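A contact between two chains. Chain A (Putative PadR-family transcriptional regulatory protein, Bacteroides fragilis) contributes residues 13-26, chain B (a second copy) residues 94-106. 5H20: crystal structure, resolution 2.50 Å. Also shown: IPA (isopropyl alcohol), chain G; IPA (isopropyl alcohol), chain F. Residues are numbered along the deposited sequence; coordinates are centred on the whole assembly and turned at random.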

ATOM      1  N   GLY A  13      -3.875  -3.702  -1.355  1.00 45.54           N
ATOM      2  CA  GLY A  13      -3.671  -2.474  -0.578  1.00 46.36           C
ATOM      3  C   GLY A  13      -3.873  -1.228  -1.412  1.00 47.60           C
ATOM      4  O   GLY A  13      -4.610  -0.318  -1.012  1.00 49.96           O
ATOM      5  N   MET A  14      -3.240  -1.202  -2.582  1.00 47.22           N
ATOM      6  CA  MET A  14      -3.401  -0.081  -3.517  1.00 50.97           C
ATOM      7  C   MET A  14      -4.877   0.143  -3.896  1.00 50.59           C
ATOM      8  O   MET A  14      -5.381   1.265  -3.786  1.00 53.42           O
ATOM      9  CB  MET A  14      -2.514  -0.236  -4.752  1.00 53.45           C
ATOM     10  CG  MET A  14      -1.010  -0.225  -4.479  1.00 55.83           C
ATOM     11  SD  MET A  14      -0.370   1.345  -3.847  1.00 65.09           S
ATOM     12  CE  MET A  14      -0.488   2.369  -5.314  1.00 72.54           C
ATOM     13  N   LEU A  15      -5.549  -0.935  -4.301  1.00 59.05           N
ATOM     14  CA  LEU A  15      -6.977  -0.918  -4.642  1.00 56.80           C
ATOM     15  C   LEU A  15      -7.853  -0.523  -3.439  1.00 54.29           C
ATOM     16  O   LEU A  15      -8.765   0.290  -3.589  1.00 53.85           O
ATOM     17  CB  LEU A  15      -7.406  -2.264  -5.250  1.00 56.71           C
ATOM     18  CG  LEU A  15      -6.931  -2.592  -6.683  1.00 59.82           C
ATOM     19  CD1 LEU A  15      -6.759  -4.083  -6.912  1.00 60.43           C
ATOM     20  CD2 LEU A  15      -7.882  -2.019  -7.721  1.00 61.31           C
ATOM     21  N   GLU A  16      -7.546  -1.062  -2.253  1.00 52.82           N
ATOM     22  CA  GLU A  16      -8.259  -0.699  -1.011  1.00 51.80           C
ATOM     23  C   GLU A  16      -8.154   0.781  -0.662  1.00 52.96           C
ATOM     24  O   GLU A  16      -9.129   1.381  -0.201  1.00 52.77           O
ATOM     25  CB  GLU A  16      -7.792  -1.540   0.176  1.00 51.41           C
ATOM     26  CG  GLU A  16      -8.421  -2.925   0.237  1.00 50.61           C
ATOM     27  CD  GLU A  16      -7.635  -3.887   1.100  1.00 51.46           C
ATOM     28  OE1 GLU A  16      -6.430  -3.630   1.373  1.00 52.40           O
ATOM     29  OE2 GLU A  16      -8.211  -4.920   1.487  1.00 51.92           O
ATOM     30  N   TYR A  17      -6.967   1.346  -0.879  1.00 54.82           N
ATOM     31  CA  TYR A  17      -6.692   2.763  -0.678  1.00 57.57           C
ATOM     32  C   TYR A  17      -7.457   3.607  -1.691  1.00 58.53           C
ATOM     33  O   TYR A  17      -7.972   4.666  -1.349  1.00 60.04           O
ATOM     34  CB  TYR A  17      -5.183   3.025  -0.776  1.00 60.11           C
ATOM     35  CG  TYR A  17      -4.772   4.476  -0.751  1.00 64.27           C
ATOM     36  CD1 TYR A  17      -4.501   5.129   0.456  1.00 66.54           C
ATOM     37  CD2 TYR A  17      -4.622   5.199  -1.940  1.00 67.29           C
ATOM     38  CE1 TYR A  17      -4.107   6.466   0.477  1.00 71.56           C
ATOM     39  CE2 TYR A  17      -4.225   6.531  -1.928  1.00 72.40           C
ATOM     40  CZ  TYR A  17      -3.971   7.159  -0.716  1.00 74.50           C
ATOM     41  OH  TYR A  17      -3.578   8.472  -0.709  1.00 80.59           O
ATOM     42  N   CYS A  18      -7.512   3.119  -2.926  1.00 58.43           N
ATOM     43  CA  CYS A  18      -8.228   3.763  -4.018  1.00 60.33           C
ATOM     44  C   CYS A  18      -9.748   3.817  -3.776  1.00 58.28           C
ATOM     45  O   CYS A  18     -10.386   4.842  -4.046  1.00 59.79           O
ATOM     46  CB  CYS A  18      -7.912   3.035  -5.325  1.00 61.44           C
ATOM     47  SG  CYS A  18      -8.596   3.833  -6.784  1.00 65.71           S
ATOM     48  N   ILE A  19     -10.308   2.720  -3.260  1.00 55.21           N
ATOM     49  CA  ILE A  19     -11.720   2.645  -2.866  1.00 53.96           C
ATOM     50  C   ILE A  19     -12.036   3.679  -1.760  1.00 54.84           C
ATOM     51  O   ILE A  19     -13.014   4.446  -1.875  1.00 55.11           O
ATOM     52  CB  ILE A  19     -12.119   1.220  -2.391  1.00 52.07           C
ATOM     53  CG1 ILE A  19     -12.029   0.202  -3.525  1.00 52.24           C
ATOM     54  CG2 ILE A  19     -13.535   1.202  -1.821  1.00 51.75           C
ATOM     55  CD1 ILE A  19     -11.943  -1.235  -3.042  1.00 51.54           C
ATOM     56  N   MET A  20     -11.199   3.698  -0.713  1.00 55.07           N
ATOM     57  CA  MET A  20     -11.364   4.641   0.403  1.00 56.68           C
ATOM     58  C   MET A  20     -11.228   6.083  -0.073  1.00 60.09           C
ATOM     59  O   MET A  20     -12.007   6.952   0.351  1.00 61.75           O
ATOM     60  CB  MET A  20     -10.382   4.348   1.531  1.00 57.05           C
ATOM     61  CG  MET A  20     -10.683   3.065   2.278  1.00 55.02           C
ATOM     62  SD  MET A  20      -9.655   2.882   3.742  1.00 57.36           S
ATOM     63  CE  MET A  20      -8.166   2.185   3.023  1.00 56.55           C
ATOM     64  N   LEU A  21     -10.258   6.318  -0.964  1.00 61.63           N
ATOM     65  CA  LEU A  21     -10.109   7.606  -1.654  1.00 65.98           C
ATOM     66  C   LEU A  21     -11.375   8.040  -2.388  1.00 66.17           C
ATOM     67  O   LEU A  21     -11.862   9.148  -2.163  1.00 69.13           O
ATOM     68  CB  LEU A  21      -8.923   7.602  -2.633  1.00 68.14           C
ATOM     69  CG  LEU A  21      -7.731   8.519  -2.365  1.00 73.30           C
ATOM     70  CD1 LEU A  21      -6.828   8.517  -3.587  1.00 76.18           C
ATOM     71  CD2 LEU A  21      -8.149   9.952  -2.050  1.00 77.78           C
ATOM     72  N   LEU A  22     -11.905   7.162  -3.244  1.00 63.80           N
ATOM     73  CA  LEU A  22     -13.119   7.445  -4.030  1.00 64.32           C
ATOM     74  C   LEU A  22     -14.376   7.637  -3.176  1.00 63.42           C
ATOM     75  O   LEU A  22     -15.253   8.417  -3.541  1.00 65.41           O
ATOM     76  CB  LEU A  22     -13.339   6.393  -5.132  1.00 62.46           C
ATOM     77  CG  LEU A  22     -12.340   6.329  -6.310  1.00 64.71           C
ATOM     78  CD1 LEU A  22     -12.396   4.978  -7.012  1.00 62.66           C
ATOM     79  CD2 LEU A  22     -12.538   7.451  -7.322  1.00 69.23           C
ATOM     80  N   LEU A  23     -14.438   6.967  -2.027  1.00 61.49           N
ATOM     81  CA  LEU A  23     -15.598   7.063  -1.130  1.00 61.42           C
ATOM     82  C   LEU A  23     -15.565   8.227  -0.132  1.00 65.09           C
ATOM     83  O   LEU A  23     -16.582   8.534   0.495  1.00 65.75           O
ATOM     84  CB  LEU A  23     -15.841   5.726  -0.414  1.00 58.15           C
ATOM     85  CG  LEU A  23     -16.487   4.630  -1.267  1.00 56.23           C
ATOM     86  CD1 LEU A  23     -16.375   3.300  -0.556  1.00 54.67           C
ATOM     87  CD2 LEU A  23     -17.953   4.901  -1.615  1.00 57.19           C
ATOM     88  N   HIS A  24     -14.405   8.881  -0.010  1.00 68.45           N
ATOM     89  CA  HIS A  24     -14.175   9.883   1.035  1.00 72.95           C
ATOM     90  C   HIS A  24     -15.047  11.130   0.910  1.00 77.32           C
ATOM     91  O   HIS A  24     -15.445  11.697   1.928  1.00 80.03           O
ATOM     92  CB  HIS A  24     -12.678  10.215   1.181  1.00 75.70           C
ATOM     93  CG  HIS A  24     -12.285  11.584   0.717  1.00 81.48           C
ATOM     94  ND1 HIS A  24     -12.302  12.687   1.548  1.00 86.69           N
ATOM     95  CD2 HIS A  24     -11.843  12.026  -0.485  1.00 83.82           C
ATOM     96  CE1 HIS A  24     -11.901  13.750   0.874  1.00 91.96           C
ATOM     97  NE2 HIS A  24     -11.618  13.377  -0.361  1.00 90.50           N
ATOM     98  N   LYS A  25     -15.348  11.547  -0.320  1.00 78.90           N
ATOM     99  CA  LYS A  25     -16.229  12.699  -0.517  1.00 83.78           C
ATOM    100  C   LYS A  25     -17.678  12.278  -0.735  1.00 81.51           C
ATOM    101  O   LYS A  25     -18.586  12.846  -0.122  1.00 83.53           O
ATOM    102  CB  LYS A  25     -15.732  13.602  -1.646  1.00 88.36           C
ATOM    103  CG  LYS A  25     -15.964  15.082  -1.387  1.00 95.08           C
ATOM    104  CD  LYS A  25     -14.903  15.917  -2.080  1.00100.97           C
ATOM    105  CE  LYS A  25     -14.962  17.376  -1.664  1.00108.88           C
ATOM    106  NZ  LYS A  25     -13.856  18.151  -2.294  1.00115.58           N
ATOM    107  N   GLU A  26     -17.882  11.279  -1.593  1.00 77.98           N
ATOM    108  CA  GLU A  26     -19.218  10.816  -1.936  1.00 76.60           C
ATOM    109  C   GLU A  26     -19.435   9.349  -1.571  1.00 71.90           C
ATOM    110  O   GLU A  26     -18.588   8.510  -1.894  1.00 69.91           O
ATOM    111  CB  GLU A  26     -19.493  11.024  -3.427  1.00 78.32           C
ATOM    112  CG  GLU A  26     -19.969  12.424  -3.800  1.00 84.03           C
ATOM    113  CD  GLU A  26     -20.248  12.587  -5.292  1.00 86.40           C
ATOM    114  OE1 GLU A  26     -20.133  11.591  -6.059  1.00 83.84           O
ATOM    115  OE2 GLU A  26     -20.594  13.725  -5.702  1.00 91.14           O
TER
ATOM    116  N   SER B  94       1.530   3.510 -10.119  1.00 67.55           N
ATOM    117  CA  SER B  94       0.205   3.337  -9.523  1.00 67.51           C
ATOM    118  C   SER B  94      -0.156   4.436  -8.506  1.00 69.84           C
ATOM    119  O   SER B  94      -1.346   4.785  -8.368  1.00 71.11           O
ATOM    120  CB  SER B  94       0.079   1.952  -8.881  1.00 65.57           C
ATOM    121  OG  SER B  94      -0.042   0.930  -9.856  1.00 65.64           O
ATOM    122  N   TRP B  95       0.850   4.953  -7.778  1.00 70.60           N
ATOM    123  CA  TRP B  95       0.642   6.132  -6.916  1.00 74.55           C
ATOM    124  C   TRP B  95       0.415   7.369  -7.755  1.00 77.95           C
ATOM    125  O   TRP B  95      -0.341   8.259  -7.359  1.00 81.59           O
ATOM    126  CB  TRP B  95       1.847   6.421  -6.027  1.00 76.23           C
ATOM    127  CG  TRP B  95       2.070   5.458  -4.966  1.00 74.75           C
ATOM    128  CD1 TRP B  95       3.200   4.737  -4.765  1.00 72.73           C
ATOM    129  CD2 TRP B  95       1.163   5.084  -3.924  1.00 76.28           C
ATOM    130  NE1 TRP B  95       3.067   3.931  -3.670  0.50 72.41           N
ATOM    131  CE2 TRP B  95       1.826   4.121  -3.132  0.50 74.85           C
ATOM    132  CE3 TRP B  95      -0.140   5.466  -3.569  0.50 79.37           C
ATOM    133  CZ2 TRP B  95       1.251   3.542  -2.012  0.50 76.87           C
ATOM    134  CZ3 TRP B  95      -0.731   4.858  -2.451  0.50 81.44           C
ATOM    135  CH2 TRP B  95      -0.029   3.896  -1.687  0.50 80.26           C
ATOM    136  N   LYS B  96       1.115   7.425  -8.892  1.00 77.26           N
ATOM    137  CA  LYS B  96       1.001   8.519  -9.846  1.00 81.30           C
ATOM    138  C   LYS B  96      -0.408   8.548 -10.444  1.00 81.64           C
ATOM    139  O   LYS B  96      -1.027   9.614 -10.498  1.00 85.77           O
ATOM    140  CB  LYS B  96       2.082   8.406 -10.927  1.00 81.59           C
ATOM    141  CG  LYS B  96       2.566   9.743 -11.457  1.00 87.74           C
ATOM    142  CD  LYS B  96       3.930   9.600 -12.116  1.00 89.02           C
ATOM    143  CE  LYS B  96       4.547  10.953 -12.432  1.00 96.54           C
ATOM    144  NZ  LYS B  96       4.039  11.531 -13.721  1.00100.79           N
ATOM    145  N   GLU B  97      -0.912   7.373 -10.847  1.00 78.21           N
ATOM    146  CA  GLU B  97      -2.293   7.203 -11.330  1.00 79.19           C
ATOM    147  C   GLU B  97      -3.325   7.575 -10.257  1.00 80.63           C
ATOM    148  O   GLU B  97      -4.393   8.124 -10.567  1.00 83.61           O
ATOM    149  CB  GLU B  97      -2.526   5.766 -11.813  1.00 76.80           C
ATOM    150  CG  GLU B  97      -3.861   5.532 -12.519  1.00 79.43           C
ATOM    151  CD  GLU B  97      -3.950   6.231 -13.870  1.00 83.22           C
ATOM    152  OE1 GLU B  97      -3.329   5.750 -14.839  1.00 83.77           O
ATOM    153  OE2 GLU B  97      -4.646   7.264 -13.965  1.00 86.48           O
ATOM    154  N   LEU B  98      -2.974   7.297  -9.001  1.00178.96           N
ATOM    155  CA  LEU B  98      -3.798   7.603  -7.833  1.00176.94           C
ATOM    156  C   LEU B  98      -3.945   9.114  -7.562  1.00177.26           C
ATOM    157  O   LEU B  98      -4.582   9.517  -6.579  1.00177.48           O
ATOM    158  CB  LEU B  98      -3.236   6.861  -6.614  1.00177.72           C
ATOM    159  CG  LEU B  98      -4.102   6.150  -5.568  1.00179.70           C
ATOM    160  CD1 LEU B  98      -5.547   5.896  -5.980  1.00180.70           C
ATOM    161  CD2 LEU B  98      -3.413   4.846  -5.201  1.00180.87           C
ATOM    162  N   ASN B  99      -3.362   9.934  -8.441  1.00179.07           N
ATOM    163  CA  ASN B  99      -3.582  11.384  -8.462  1.00180.08           C
ATOM    164  C   ASN B  99      -4.467  11.874  -9.621  1.00180.59           C
ATOM    165  O   ASN B  99      -4.963  13.006  -9.598  1.00180.76           O
ATOM    166  CB  ASN B  99      -2.255  12.141  -8.405  1.00186.07           C
ATOM    167  CG  ASN B  99      -1.631  12.107  -7.024  1.00188.68           C
ATOM    168  OD1 ASN B  99      -1.795  13.036  -6.237  1.00191.10           O
ATOM    169  ND2 ASN B  99      -0.922  11.025  -6.718  1.00189.95           N
ATOM    170  N   GLU B 100      -4.652  11.015 -10.625  1.00182.46           N
ATOM    171  CA  GLU B 100      -5.732  11.169 -11.603  1.00185.80           C
ATOM    172  C   GLU B 100      -7.042  10.697 -10.966  1.00183.22           C
ATOM    173  O   GLU B 100      -8.129  11.100 -11.386  1.00186.71           O
ATOM    174  CB  GLU B 100      -5.439  10.386 -12.887  1.00193.28           C
ATOM    175  CG  GLU B 100      -4.305  10.946 -13.739  1.00200.94           C
ATOM    176  CD  GLU B 100      -4.739  12.078 -14.655  1.00209.20           C
ATOM    177  OE1 GLU B 100      -5.030  13.187 -14.157  1.00205.65           O
ATOM    178  OE2 GLU B 100      -4.770  11.863 -15.884  1.00221.01           O
ATOM    179  N   THR B 101      -6.910   9.836  -9.955  1.00179.58           N
ATOM    180  CA  THR B 101      -8.004   9.436  -9.071  1.00179.96           C
ATOM    181  C   THR B 101      -8.351  10.580  -8.103  1.00177.99           C
ATOM    182  O   THR B 101      -9.532  10.870  -7.899  1.00181.07           O
ATOM    183  CB  THR B 101      -7.650   8.142  -8.297  1.00179.66           C
ATOM    184  OG1 THR B 101      -7.213   7.135  -9.218  1.00181.18           O
ATOM    185  CG2 THR B 101      -8.843   7.604  -7.513  1.00184.90           C
ATOM    186  N   VAL B 102      -7.328  11.238  -7.544  1.00175.14           N
ATOM    187  CA  VAL B 102      -7.505  12.344  -6.579  1.00175.18           C
ATOM    188  C   VAL B 102      -8.207  13.579  -7.180  1.00174.74           C
ATOM    189  O   VAL B 102      -8.670  14.465  -6.450  1.00175.31           O
ATOM    190  CB  VAL B 102      -6.186  12.702  -5.823  1.00176.35           C
ATOM    191  CG1 VAL B 102      -5.449  13.882  -6.454  1.00177.07           C
ATOM    192  CG2 VAL B 102      -6.470  12.994  -4.356  1.00180.63           C
ATOM    193  N   ASN B 103      -8.291  13.611  -8.509  1.00175.45           N
ATOM    194  CA  ASN B 103      -9.088  14.601  -9.221  1.00177.13           C
ATOM    195  C   ASN B 103     -10.577  14.242  -9.227  1.00180.72           C
ATOM    196  O   ASN B 103     -11.425  15.126  -9.076  1.00181.73           O
ATOM    197  CB  ASN B 103      -8.574  14.780 -10.651  1.00181.13           C
ATOM    198  CG  ASN B 103      -8.984  16.109 -11.255  1.00183.91           C
ATOM    199  OD1 ASN B 103      -8.459  17.161 -10.887  1.00182.41           O
ATOM    200  ND2 ASN B 103      -9.919  16.067 -12.196  1.00190.04           N
ATOM    201  N   HIS B 104     -10.882  12.952  -9.398  1.00184.35           N
ATOM    202  CA  HIS B 104     -12.268  12.457  -9.406  1.00192.20           C
ATOM    203  C   HIS B 104     -12.907  12.407  -8.020  1.00193.86           C
ATOM    204  O   HIS B 104     -14.134  12.497  -7.898  1.00201.97           O
ATOM    205  CB  HIS B 104     -12.365  11.078 -10.070  1.00198.75           C
ATOM    206  CG  HIS B 104     -12.007  11.075 -11.524  1.00202.71           C
ATOM    207  ND1 HIS B 104     -11.120  10.172 -12.066  1.00202.97           N
ATOM    208  CD2 HIS B 104     -12.410  11.868 -12.546  1.00208.87           C
ATOM    209  CE1 HIS B 104     -10.995  10.405 -13.361  1.00210.29           C
ATOM    210  NE2 HIS B 104     -11.765  11.429 -13.677  1.00214.43           N
ATOM    211  N   ILE B 105     -12.073  12.259  -6.990  1.00189.28           N
ATOM    212  CA  ILE B 105     -12.533  12.215  -5.593  1.00194.04           C
ATOM    213  C   ILE B 105     -13.021  13.588  -5.113  1.00193.96           C
ATOM    214  O   ILE B 105     -14.033  13.679  -4.416  1.00202.31           O
ATOM    215  CB  ILE B 105     -11.484  11.581  -4.625  1.00192.95           C
ATOM    216  CG1 ILE B 105     -10.205  12.416  -4.482  1.00186.01           C
ATOM    217  CG2 ILE B 105     -11.064  10.208  -5.121  1.00192.89           C
ATOM    218  CD1 ILE B 105     -10.115  13.324  -3.275  1.00189.60           C
ATOM    219  N   ALA B 106     -12.311  14.640  -5.527  1.00186.36           N
ATOM    220  CA  ALA B 106     -12.583  16.011  -5.104  1.00185.51           C
ATOM    221  C   ALA B 106     -13.591  16.692  -6.025  1.00186.29           C
ATOM    222  O   ALA B 106     -14.749  16.284  -6.100  1.00193.59           O
ATOM    223  CB  ALA B 106     -11.287  16.806  -5.043  1.00180.09           C
TER
HETATM  224  C1  IPA G 206      -5.098   0.441  -7.712  1.00 76.80           C
HETATM  225  C2  IPA G 206      -4.727   1.521  -8.717  1.00 77.41           C
HETATM  226  C3  IPA G 206      -4.946   2.894  -8.097  1.00 78.43           C
HETATM  227  O2  IPA G 206      -3.349   1.378  -9.075  1.00 78.43           O
HETATM  228  C1  IPA F 205      -1.781  -3.528  -9.698  1.00 80.41           C
HETATM  229  C2  IPA F 205      -1.633  -2.251  -8.885  1.00 83.84           C
HETATM  230  C3  IPA F 205      -2.574  -2.316  -7.692  1.00 82.85           C
HETATM  231  O2  IPA F 205      -0.279  -2.085  -8.443  1.00 81.48           O

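The thioether of Met14(A) lies flat on the indole of Trp95(B): SD and CE are each 3.5 Å from the centroid of the six-membered ring, 20° and 11° off its normal. Sulfur and methyl therefore share one face, a sulfur-aromatic contact and a CH-pi contact at once, with chi1, chi2 and chi3 all m. The same indole turns its edge to Tyr17(A). The two ring planes meet at 84° with centroids 5.5 Å apart, and Trp95(B) CZ3 sits over the phenol face, 3.9 Å from Tyr17(A) CE2, so the hydrogen on CZ3 points toward the tyrosine face.

No hydrogen bond crosses between the stretches; 692 Å² is buried mainly by apolar packing. The chain A helix that runs through Gly13(A) to about Leu23(A) lies at 29° to the weakly bonded helix around 101-105 of chain B, their axes 9.0 Å apart at closest approach. The backbones draw together along the contact, from 7.8 Å between the CA atoms of Met14(A) and Ser94(B) to 5.1 Å between those of Leu22(A) and Ile105(B).

Leu98(B) fills the middle. Its CD2 reaches Tyr17(A) CD2 at 3.5 Å, while its CD1 lies 3.8 Å from both Cys18(A) SG and Leu21(A) CD1. Farther along, Ile105(B) points toward chain A and places CG2 3.2 Å from Leu21(A) O and 3.6 Å from Leu22(A) CA, packing against main chain as well as side chains. Its CD1 approaches the edge of the His24(A) ring, 3.3 Å from NE2. Chain B is poorly ordered from Leu98(B) onward, so these shortest distances deserve caution.

At the other end, two isopropanol molecules, probably from the crystallisation liquor, border the contact; one places its C3 3.7 Å from Leu98(B) CD1 and its C1 3.7 Å from Leu15(A) CG.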